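Local coordinates for myosin-2 (PDB 6IXO), which transports organelles and other cargo along actin cables, here represented by the globular tail domain that binds the receptors on those cargoes, at residues A290-V295 and K320-Y325. Numbering follows the deposited sequence.
Sequences AKLLQV and KLISQY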
# COMPACT_ATOMS: atom_id res chain seq x y z
N ALA A 290 -11.98 24.05 -2.29
CA ALA A 290 -11.73 24.79 -3.53
C ALA A 290 -12.99 25.47 -4.01
O ALA A 290 -12.96 26.65 -4.46
CB ALA A 290 -11.17 23.84 -4.61
N LYS A 291 -14.13 24.77 -3.95
CA LYS A 291 -15.39 25.41 -4.41
C LYS A 291 -15.73 26.59 -3.51
O LYS A 291 -16.10 27.67 -3.97
CB LYS A 291 -16.55 24.42 -4.40
CG LYS A 291 -16.50 23.43 -5.58
CD LYS A 291 -17.48 22.26 -5.44
CE LYS A 291 -17.60 21.42 -6.72
NZ LYS A 291 -16.28 21.04 -7.32
N LEU A 292 -15.59 26.38 -2.20
CA LEU A 292 -15.96 27.41 -1.24
C LEU A 292 -15.15 28.67 -1.54
O LEU A 292 -15.65 29.81 -1.43
CB LEU A 292 -15.70 26.91 0.20
CG LEU A 292 -16.00 27.90 1.35
CD1 LEU A 292 -16.28 27.15 2.64
CD2 LEU A 292 -14.81 28.83 1.60
N LEU A 293 -13.89 28.48 -1.90
CA LEU A 293 -12.99 29.59 -2.11
C LEU A 293 -13.31 30.33 -3.41
O LEU A 293 -12.84 31.44 -3.62
CB LEU A 293 -11.55 29.10 -2.13
CG LEU A 293 -11.01 28.57 -0.79
CD1 LEU A 293 -9.52 28.21 -0.94
CD2 LEU A 293 -11.17 29.65 0.30
N GLN A 294 -14.15 29.73 -4.25
CA GLN A 294 -14.43 30.32 -5.56
C GLN A 294 -15.82 30.86 -5.74
O GLN A 294 -16.02 31.83 -6.52
CB GLN A 294 -14.17 29.26 -6.65
CG GLN A 294 -12.68 28.93 -6.82
CD GLN A 294 -12.45 27.88 -7.86
OE1 GLN A 294 -12.42 26.69 -7.56
NE2 GLN A 294 -12.31 28.30 -9.11
N VAL A 295 -16.80 30.27 -5.07
CA VAL A 295 -18.19 30.69 -5.33
C VAL A 295 -18.52 32.00 -4.60
O VAL A 295 -17.83 32.41 -3.66
CB VAL A 295 -19.20 29.61 -4.90
CG1 VAL A 295 -18.99 28.35 -5.73
CG2 VAL A 295 -19.07 29.32 -3.42
N LYS A 320 -14.73 28.86 9.73
CA LYS A 320 -13.29 29.13 9.72
C LYS A 320 -12.82 29.54 8.35
O LYS A 320 -12.02 30.46 8.20
CB LYS A 320 -12.48 27.89 10.15
CG LYS A 320 -12.55 27.54 11.60
CD LYS A 320 -11.86 28.57 12.47
CE LYS A 320 -12.10 28.27 13.95
NZ LYS A 320 -11.31 29.17 14.82
N LEU A 321 -13.27 28.81 7.34
CA LEU A 321 -12.81 29.06 5.98
C LEU A 321 -13.31 30.42 5.50
O LEU A 321 -12.55 31.20 4.94
CB LEU A 321 -13.29 27.97 5.04
CG LEU A 321 -12.64 26.61 5.32
CD1 LEU A 321 -13.36 25.54 4.52
CD2 LEU A 321 -11.16 26.64 4.95
N ILE A 322 -14.61 30.66 5.72
CA ILE A 322 -15.19 31.94 5.31
C ILE A 322 -14.59 33.11 6.11
O ILE A 322 -14.32 34.18 5.52
CB ILE A 322 -16.73 31.95 5.48
CG1 ILE A 322 -17.35 30.99 4.48
CG2 ILE A 322 -17.32 33.42 5.28
CD1 ILE A 322 -18.78 30.67 4.75
N SER A 323 -14.41 32.94 7.43
CA SER A 323 -13.95 34.10 8.21
C SER A 323 -12.48 34.37 7.90
O SER A 323 -12.01 35.45 8.10
CB SER A 323 -14.16 33.92 9.72
OG SER A 323 -13.58 32.71 10.15
N GLN A 324 -11.76 33.36 7.41
CA GLN A 324 -10.34 33.56 7.05
C GLN A 324 -10.10 33.89 5.58
O GLN A 324 -8.96 34.08 5.16
CB GLN A 324 -9.53 32.28 7.42
CG GLN A 324 -9.47 32.15 8.96
CD GLN A 324 -9.00 30.76 9.39
OE1 GLN A 324 -8.36 30.03 8.61
NE2 GLN A 324 -9.32 30.39 10.61
N TYR A 325 -11.17 33.92 4.80
CA TYR A 325 -11.07 34.25 3.37
C TYR A 325 -10.43 35.62 3.13
O TYR A 325 -10.84 36.59 3.75
CB TYR A 325 -12.46 34.24 2.74
CG TYR A 325 -12.48 34.54 1.26
CD1 TYR A 325 -12.16 33.56 0.33
CD2 TYR A 325 -12.87 35.81 0.79
CE1 TYR A 325 -12.21 33.82 -1.06
CE2 TYR A 325 -12.91 36.08 -0.57
CZ TYR A 325 -12.60 35.07 -1.48
OH TYR A 325 -12.65 35.38 -2.81
O HOH W 1 -14.39 33.59 -3.89
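Leu292 of helix 284-294 meets Leu321 of helix 315-323 at an oblique angle between the side chains. Leu292 holds CG anti to its own N (chi1 178°), which aims both methyls at the facing helix: CD1 and CD2 each lie 3.9 Å from Leu321 CB, so the leucine fork straddles the root of Leu321, and CD1 is also 3.8 Å from Leu321 CD1. Ile322 touches more loosely, its CG1 4.4 Å from Leu292 CD1. Both segments belong to the DIL region of the all-helical cargo-binding tail, and Leu306 of the intervening helix 300-309 packs on both Leu292 and Ile322. In Tyr325, CG stands opposite the backbone N (chi1 -179°), which carries the ring across to the backbone of Leu293. The Leu293 side chain and this ring slide past each other in opposite directions, with CD2 4.0 Å from Tyr325 CD1, while Leu293 O sits near the ring plane at the edge, 3.6 Å from Tyr325 CE1. The oxygen of one water lies 2.7 Å from both Leu293 O and Tyr325 OH and donates to each, bridging carbonyl and phenol. Tyr325 OH, which accepts from the water, is also hydrogen-bonded to Glu331 OE2, and Lys297 makes a cation-pi contact with the ring.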